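Side-chain contacts in RagB/SusD domain protein (Flavobacterium johnsoniae, PDB 5J5U), which binds chitin as a SusD homolog and probably helps the bacterium to capture this polysaccharide at its outer membrane: residues Asn75-Ala78 with Asn79-Asn83; Glu346-Arg350 with Gly351-Gly355; Ala378-Gln382 with Ala383-Ala387; Leu431-Asn435 with Ser436-Thr440. All blocks are in the same frame, centred on the assembly; numbering follows the deposited sequence.

How the contacts relate
Four short-range contacts show how one helical chain sets its turns, ends and loops, and they follow one another in series, so that none nests in or crosses another. Contact 1 comes first, inside helix 66-90, where it closes no loop but joins successive turns. Contact 2 closes helix 337-349 and leads toward helix 357-371. Once that helix has ended, contact 3 opens helix 382-391, its centre about 28 Å from that of contact 2. Contact 4 reverses the chain in the long loop between helices 415-425 and 452-457. No two of them touch; contacts 1 and 3, on opposite sides of the chain's centre, lie about 41 Å apart, centre to centre.

Contact 1: Asn75-Ala78 with Asn79-Asn83; sequences NVYA and NELKN
The carbonyl oxygen Val-76 O is gripped by two backbone amides, Glu-80 N at 3.1 Å and Leu-81 N at 3.2 Å, which reach it from opposite faces of the carbonyl plane. The bond from Leu-81 is nearly straight (173°) and spans five residues, a pi-type widening within helix 66-90 of this helix-rich SusD-like fold. Just beyond, the helix kinks: Asn-79 O is met not by the next turn's amide but by the side chain of Asn-83, whose ND2 donates at 2.9 Å nearly head-on, in the plane of its amide. The Asn-79 side chain, folded back beside its own backbone N (chi1 -61°), runs alongside that of Asn-75, the two amide planes turned 68° apart and the ND2 atoms of Asn-75 and Asn-79 3.9 Å from each other. Asn-75 ND2 bonds to Asp-30, which Asn-79 also touches; an alanine in place of Asn-79 would probably open a gap beside the Asn-75 amide and Asp-30. Elsewhere Leu-81 CD2 rests 3.7 Å from Tyr-77 CE1, and the tyrosine hydroxyl bonds to Pro-123 O. The extended Glu-80 side chain crosses Val-76 at a slant, OE1 3.6 Å from Val-76 CG2; OE1 salt-bridges to Arg-114 and OE2 hydrogen-bonds to Tyr-33.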
# COMPACT_ATOMS: atom_id res chain seq x y z
N ASN A 75 -10.24 -7.61 11.35
CA ASN A 75 -9.22 -8.64 11.35
C ASN A 75 -7.91 -8.18 11.97
O ASN A 75 -7.20 -8.98 12.61
CB ASN A 75 -8.98 -9.18 9.94
CG ASN A 75 -9.97 -10.29 9.59
OD1 ASN A 75 -11.10 -10.30 10.07
ND2 ASN A 75 -9.52 -11.25 8.81
N VAL A 76 -7.59 -6.90 11.84
CA VAL A 76 -6.42 -6.40 12.54
C VAL A 76 -6.64 -6.51 14.06
O VAL A 76 -5.77 -7.01 14.77
CB VAL A 76 -6.08 -4.94 12.14
CG1 VAL A 76 -5.21 -4.29 13.19
CG2 VAL A 76 -5.40 -4.91 10.78
N TYR A 77 -7.80 -6.10 14.57
CA TYR A 77 -7.98 -6.21 16.01
C TYR A 77 -8.15 -7.65 16.47
O TYR A 77 -7.72 -7.99 17.57
CB TYR A 77 -9.15 -5.35 16.46
CG TYR A 77 -8.80 -3.88 16.45
CD1 TYR A 77 -7.75 -3.39 17.22
CD2 TYR A 77 -9.49 -2.99 15.65
CE1 TYR A 77 -7.42 -2.03 17.21
CE2 TYR A 77 -9.16 -1.65 15.62
CZ TYR A 77 -8.12 -1.18 16.39
OH TYR A 77 -7.81 0.16 16.33
N ALA A 78 -8.77 -8.51 15.67
CA ALA A 78 -8.93 -9.91 16.09
C ALA A 78 -7.61 -10.69 16.08
O ALA A 78 -7.31 -11.44 17.01
CB ALA A 78 -9.96 -10.60 15.23
N ASN A 79 -6.78 -10.49 15.06
CA ASN A 79 -5.64 -11.39 14.84
C ASN A 79 -4.28 -10.79 15.13
O ASN A 79 -3.44 -11.46 15.72
CB ASN A 79 -5.63 -11.92 13.40
CG ASN A 79 -6.88 -12.71 13.05
OD1 ASN A 79 -7.44 -13.41 13.91
ND2 ASN A 79 -7.33 -12.61 11.79
N GLU A 80 -4.05 -9.56 14.68
CA GLU A 80 -2.67 -9.04 14.56
C GLU A 80 -2.18 -8.23 15.76
O GLU A 80 -1.17 -8.58 16.36
CB GLU A 80 -2.54 -8.20 13.28
CG GLU A 80 -2.82 -9.02 12.01
CD GLU A 80 -2.88 -8.17 10.75
OE1 GLU A 80 -2.42 -7.01 10.75
OE2 GLU A 80 -3.41 -8.69 9.74
N LEU A 81 -2.91 -7.17 16.12
CA LEU A 81 -2.40 -6.20 17.09
C LEU A 81 -2.08 -6.85 18.43
O LEU A 81 -1.05 -6.57 19.04
CB LEU A 81 -3.40 -5.08 17.27
CG LEU A 81 -2.88 -3.92 18.10
CD1 LEU A 81 -1.75 -3.19 17.39
CD2 LEU A 81 -4.05 -2.99 18.34
N LYS A 82 -2.96 -7.75 18.86
CA LYS A 82 -2.81 -8.43 20.14
C LYS A 82 -1.56 -9.30 20.24
O LYS A 82 -0.86 -9.30 21.25
CB LYS A 82 -4.05 -9.27 20.39
CG LYS A 82 -3.81 -10.55 21.17
CD LYS A 82 -5.09 -11.38 21.21
CE LYS A 82 -5.65 -11.61 19.81
NZ LYS A 82 -4.66 -12.20 18.86
N ASN A 83 -1.23 -9.99 19.16
CA ASN A 83 -0.05 -10.85 19.17
C ASN A 83 1.21 -10.03 19.30
O ASN A 83 2.12 -10.38 20.07
CB ASN A 83 0.02 -11.69 17.91
CG ASN A 83 -0.68 -13.01 18.07
OD1 ASN A 83 -0.18 -13.91 18.75
ND2 ASN A 83 -1.86 -13.13 17.48

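Contact 2: Glu346-Arg350 with Gly351-Gly355; sequences EAAYR and GWVAG
The chain leaves its helix through a Schellman motif, in which Trp-352 N reaches back to Ala-347 O (2.9 Å) and Gly-351 N to Ala-348 O (2.8 Å) while Gly-351 takes a positive phi of 74°. A side chain at Gly-351 would run into the carbonyl oxygen of Arg-350, consistent with a glycine at this position, where phi is positive. Past it, the indole of Trp-352 folds back under Arg-350. The arginine CB sits 3.6 Å from the centroid of the five-membered ring, almost on its normal, a clear CH-pi contact; further along, CD lies over the same face toward the six-membered side, 3.8 Å from Trp-352 CZ2. This long overlap is possible because the arginine chain is extended from CG to NE and runs alongside the indole. Its guanidinium, tilted 44° to the ring, grips Glu-346 side-on, NE and NH2 both converging on the single oxygen OE2, with the salt bridge from Arg-350 NH2 to Glu-346 OE2 measuring 3.0 Å. With an alanine in place of Trp-352 the flat support under the arginine chain is gone, and the guanidinium would probably be freer to swing from its carboxylate. Deeper in, Val-353 CG2 packs 4.0 Å from Ala-347 CB. The corner is wedged among helices: Glu-198 also pairs with Arg-350 and Arg-424 with Glu-346, Trp-352 lies on Met-194 of helix 178-195 and Ala-204 of helix 201-214, and Val-353 meets Phe-212.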
# COMPACT_ATOMS: atom_id res chain seq x y z
N GLU A 346 10.88 13.08 -3.64
CA GLU A 346 9.97 14.14 -3.20
C GLU A 346 10.55 15.01 -2.08
O GLU A 346 10.43 16.24 -2.12
CB GLU A 346 8.62 13.57 -2.76
CG GLU A 346 7.67 14.68 -2.27
CD GLU A 346 6.29 14.18 -1.84
OE1 GLU A 346 6.07 12.95 -1.77
OE2 GLU A 346 5.44 15.03 -1.54
N ALA A 347 11.18 14.40 -1.09
CA ALA A 347 11.80 15.17 -0.01
C ALA A 347 12.92 16.08 -0.55
O ALA A 347 13.08 17.22 -0.10
CB ALA A 347 12.32 14.24 1.07
N ALA A 348 13.70 15.56 -1.50
CA ALA A 348 14.76 16.34 -2.14
C ALA A 348 14.19 17.57 -2.81
O ALA A 348 14.70 18.67 -2.62
CB ALA A 348 15.49 15.49 -3.17
N TYR A 349 13.12 17.37 -3.58
CA TYR A 349 12.46 18.48 -4.28
C TYR A 349 11.95 19.54 -3.33
O TYR A 349 11.73 20.69 -3.72
CB TYR A 349 11.31 17.96 -5.13
CG TYR A 349 10.44 19.05 -5.70
CD1 TYR A 349 10.84 19.76 -6.82
CD2 TYR A 349 9.24 19.39 -5.11
CE1 TYR A 349 10.05 20.77 -7.33
CE2 TYR A 349 8.45 20.40 -5.62
CZ TYR A 349 8.87 21.08 -6.73
OH TYR A 349 8.09 22.08 -7.25
N ARG A 350 11.72 19.16 -2.08
CA ARG A 350 11.28 20.09 -1.05
C ARG A 350 12.45 20.69 -0.29
O ARG A 350 12.26 21.53 0.59
CB ARG A 350 10.33 19.39 -0.08
CG ARG A 350 8.99 18.99 -0.68
CD ARG A 350 8.26 18.04 0.25
NE ARG A 350 6.98 17.61 -0.30
CZ ARG A 350 5.83 18.18 -0.01
NH1 ARG A 350 5.80 19.21 0.84
NH2 ARG A 350 4.70 17.73 -0.54
N GLY A 351 13.66 20.24 -0.60
CA GLY A 351 14.83 20.73 0.10
C GLY A 351 14.96 20.16 1.50
O GLY A 351 15.64 20.73 2.35
N TRP A 352 14.27 19.05 1.75
CA TRP A 352 14.29 18.44 3.07
C TRP A 352 15.51 17.55 3.30
O TRP A 352 16.02 17.48 4.41
CB TRP A 352 13.01 17.64 3.28
CG TRP A 352 11.76 18.49 3.41
CD1 TRP A 352 11.69 19.85 3.38
CD2 TRP A 352 10.42 18.02 3.62
NE1 TRP A 352 10.39 20.27 3.54
CE2 TRP A 352 9.59 19.16 3.71
CE3 TRP A 352 9.84 16.75 3.76
CZ2 TRP A 352 8.21 19.07 3.91
CZ3 TRP A 352 8.47 16.66 3.96
CH2 TRP A 352 7.67 17.82 4.04
N VAL A 353 15.99 16.89 2.25
CA VAL A 353 17.19 16.06 2.36
C VAL A 353 18.19 16.47 1.29
O VAL A 353 17.82 17.17 0.33
CB VAL A 353 16.89 14.54 2.21
CG1 VAL A 353 15.91 14.07 3.29
CG2 VAL A 353 16.36 14.21 0.80
N ALA A 354 19.44 16.06 1.46
CA ALA A 354 20.52 16.46 0.56
C ALA A 354 20.61 15.60 -0.69
O ALA A 354 20.74 14.38 -0.62
CB ALA A 354 21.86 16.45 1.30
N GLY A 355 20.55 16.24 -1.86
CA GLY A 355 20.79 15.52 -3.09
C GLY A 355 19.97 15.99 -4.27
O GLY A 355 19.24 16.97 -4.18

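Contact 3: Ala378-Gln382 with Ala383-Ala387; sequences APASQ and ASIDA
Ser-381 and Ser-384 make the tight part of this contact. Ser-381 O accepts from Ser-384 OG at 2.6 Å, in the carbonyl plane and on a lone pair, and also from Ile-385 N at 3.2 Å in a fairly straight bond. The hydroxyl of Ser-384 gets there because it stands between its own backbone N and carbonyl carbon (chi1 63°), which brings it back to the oxygen at the helix start. In the reverse sense, Ser-381 OG takes the amide of Ser-384 at 3.2 Å. This is an N-cap: Ser-381 stands right before helix 382-391 and satisfies an amide of the first turn that has no preceding turn to bond with. From the first residue of the helix, the bent side chain of Gln-382 crosses Asp-386, one turn on; NE2 probably donates to Asp-386 OD1, but the modelled distance is too short for its details to be relied on. Lys-370 meets the amide's OE1. The packing by Ala-380 is looser, a van der Waals contact of 4.2 Å from its CB to Ile-385 CG1, and Ile-385 itself is buried against Ile-369 and Lys-370 of helix 357-371. Exposed Ser-381 and Ala-383 form the solvent side.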
# COMPACT_ATOMS: atom_id res chain seq x y z
N ALA A 378 9.51 -11.85 -16.64
CA ALA A 378 10.74 -11.83 -17.40
C ALA A 378 11.42 -10.50 -17.17
O ALA A 378 10.83 -9.45 -17.45
CB ALA A 378 10.46 -12.05 -18.87
N PRO A 379 12.65 -10.53 -16.64
CA PRO A 379 13.37 -9.28 -16.38
C PRO A 379 13.49 -8.44 -17.64
O PRO A 379 13.72 -8.98 -18.72
CB PRO A 379 14.74 -9.73 -15.87
CG PRO A 379 14.79 -11.22 -16.07
CD PRO A 379 13.39 -11.71 -16.15
N ALA A 380 13.27 -7.14 -17.51
CA ALA A 380 13.40 -6.25 -18.64
C ALA A 380 14.88 -6.01 -18.91
O ALA A 380 15.68 -5.96 -17.99
CB ALA A 380 12.70 -4.93 -18.36
N SER A 381 15.22 -5.88 -20.19
CA SER A 381 16.60 -5.64 -20.56
C SER A 381 17.05 -4.30 -19.97
O SER A 381 16.29 -3.33 -19.98
CB SER A 381 16.76 -5.64 -22.08
OG SER A 381 16.25 -4.44 -22.63
N GLN A 382 18.28 -4.26 -19.48
CA GLN A 382 18.85 -3.04 -18.92
C GLN A 382 18.80 -1.88 -19.91
O GLN A 382 18.63 -0.72 -19.53
CB GLN A 382 20.30 -3.28 -18.46
CG GLN A 382 20.88 -2.11 -17.68
CD GLN A 382 20.07 -1.77 -16.45
OE1 GLN A 382 19.65 -2.66 -15.70
NE2 GLN A 382 19.82 -0.48 -16.23
N ALA A 383 18.93 -2.20 -21.20
CA ALA A 383 18.89 -1.18 -22.23
C ALA A 383 17.52 -0.50 -22.28
O ALA A 383 17.43 0.72 -22.42
CB ALA A 383 19.24 -1.78 -23.58
N SER A 384 16.45 -1.29 -22.15
CA SER A 384 15.10 -0.72 -22.18
C SER A 384 14.85 0.19 -20.97
O SER A 384 14.26 1.26 -21.09
CB SER A 384 14.05 -1.83 -22.25
OG SER A 384 14.07 -2.66 -21.10
N ILE A 385 15.33 -0.25 -19.80
CA ILE A 385 15.18 0.52 -18.56
C ILE A 385 15.91 1.85 -18.67
O ILE A 385 15.34 2.91 -18.42
CB ILE A 385 15.73 -0.25 -17.34
CG1 ILE A 385 14.99 -1.59 -17.17
CG2 ILE A 385 15.65 0.61 -16.08
CD1 ILE A 385 15.49 -2.45 -16.03
N ASP A 386 17.18 1.77 -19.08
CA ASP A 386 18.00 2.97 -19.21
C ASP A 386 17.39 3.92 -20.24
O ASP A 386 17.36 5.14 -20.03
CB ASP A 386 19.43 2.57 -19.60
CG ASP A 386 20.08 1.66 -18.56
OD1 ASP A 386 19.67 1.71 -17.38
OD2 ASP A 386 20.99 0.88 -18.92
N ALA A 387 16.87 3.36 -21.32
CA ALA A 387 16.27 4.16 -22.38
C ALA A 387 15.03 4.90 -21.86
O ALA A 387 14.86 6.10 -22.10
CB ALA A 387 15.92 3.29 -23.58

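Contact 4: Leu431-Asn435 with Ser436-Thr440; sequences LPITN and SDSQT
Asn-435 lies with its CB against the carboxylate of Asp-437, 3.4 Å from Asp-437 OD1, and the two polar ends are joined by a water. That water accepts from Asn-435 ND2 at 2.8 Å and donates to Asp-437 OD1 at 3.0 Å, closing a ring of side chains and solvent across the bend. With chi1 at 53°, the Asp-437 carboxylate is tucked back over its own backbone, within reach of the water. Its other oxygen, OD2, forms salt bridges with Lys-61 and Lys-63, which would be expected to steady the negative charge, while Asn-435 ND2 also donates to Gly-305 O. In the backbone, Ser-438 N bonds to Asn-435 O at 3.1 Å. Ser-438 CB comes within 3.4 Å of that same Asn-435 O, and its hydroxyl is engaged by Lys-61 O and Gly-442 N. Ile-433 only brushes this side, its CG2 4.3 Å from Ser-438 OG. A carbonyl of the first residue bonded to the amide of the fourth, with the backbone angles of a type I turn at Ser-436 and Asp-437 between them, is the mark of a type I beta turn, here reversing the loop ahead of helix 452-457.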
# COMPACT_ATOMS: atom_id res chain seq x y z
N LEU A 431 -9.45 9.23 -13.45
CA LEU A 431 -10.56 9.39 -14.37
C LEU A 431 -11.79 9.65 -13.56
O LEU A 431 -12.00 9.01 -12.54
CB LEU A 431 -10.72 8.14 -15.23
CG LEU A 431 -9.56 7.97 -16.21
CD1 LEU A 431 -9.57 6.62 -16.93
CD2 LEU A 431 -9.64 9.13 -17.20
N PRO A 432 -12.64 10.57 -14.03
CA PRO A 432 -13.86 10.92 -13.31
C PRO A 432 -14.86 9.77 -13.35
O PRO A 432 -14.96 9.08 -14.35
CB PRO A 432 -14.36 12.16 -14.05
CG PRO A 432 -13.82 11.98 -15.44
CD PRO A 432 -12.48 11.34 -15.28
N ILE A 433 -15.52 9.54 -12.23
CA ILE A 433 -16.57 8.53 -12.13
C ILE A 433 -17.94 9.19 -12.31
O ILE A 433 -18.36 9.99 -11.49
CB ILE A 433 -16.48 7.79 -10.76
CG1 ILE A 433 -15.15 7.00 -10.67
CG2 ILE A 433 -17.67 6.87 -10.53
CD1 ILE A 433 -15.06 5.86 -11.69
N THR A 434 -18.65 8.83 -13.38
CA THR A 434 -19.90 9.52 -13.69
C THR A 434 -21.10 8.59 -13.63
O THR A 434 -22.23 9.01 -13.89
CB THR A 434 -19.85 10.17 -15.12
OG1 THR A 434 -19.51 9.19 -16.10
CG2 THR A 434 -18.83 11.34 -15.17
N ASN A 435 -20.87 7.35 -13.20
CA ASN A 435 -21.96 6.39 -13.02
C ASN A 435 -23.12 6.95 -12.20
O ASN A 435 -22.92 7.55 -11.13
CB ASN A 435 -21.43 5.12 -12.34
CG ASN A 435 -20.31 4.49 -13.12
OD1 ASN A 435 -19.18 4.99 -13.11
ND2 ASN A 435 -20.62 3.41 -13.82
N SER A 436 -24.33 6.75 -12.70
CA SER A 436 -25.50 7.38 -12.11
C SER A 436 -25.85 6.74 -10.77
O SER A 436 -26.56 7.34 -9.95
CB SER A 436 -26.68 7.29 -13.07
OG SER A 436 -27.09 5.94 -13.20
N ASP A 437 -25.35 5.53 -10.55
CA ASP A 437 -25.59 4.83 -9.29
C ASP A 437 -24.44 4.97 -8.30
O ASP A 437 -24.38 4.25 -7.32
CB ASP A 437 -25.87 3.32 -9.53
CG ASP A 437 -24.79 2.64 -10.39
OD1 ASP A 437 -24.03 3.35 -11.10
OD2 ASP A 437 -24.70 1.39 -10.36
N SER A 438 -23.51 5.89 -8.56
CA SER A 438 -22.46 6.16 -7.57
C SER A 438 -23.04 6.81 -6.29
O SER A 438 -23.62 7.90 -6.33
CB SER A 438 -21.39 7.05 -8.16
OG SER A 438 -20.35 7.28 -7.21
N GLN A 439 -22.85 6.16 -5.15
CA GLN A 439 -23.49 6.65 -3.92
C GLN A 439 -22.87 7.96 -3.46
O GLN A 439 -23.45 8.64 -2.64
CB GLN A 439 -23.45 5.59 -2.80
CG GLN A 439 -24.47 4.45 -3.02
CD GLN A 439 -24.26 3.19 -2.15
OE1 GLN A 439 -23.51 3.18 -1.16
NE2 GLN A 439 -24.93 2.10 -2.54
N THR A 440 -21.71 8.33 -4.00
CA THR A 440 -21.10 9.64 -3.69
C THR A 440 -21.14 10.66 -4.84
O THR A 440 -20.52 11.74 -4.74
CB THR A 440 -19.62 9.50 -3.28
OG1 THR A 440 -18.93 8.79 -4.30
CG2 THR A 440 -19.47 8.74 -1.99
O HOH W 1 -23.13 2.18 -13.68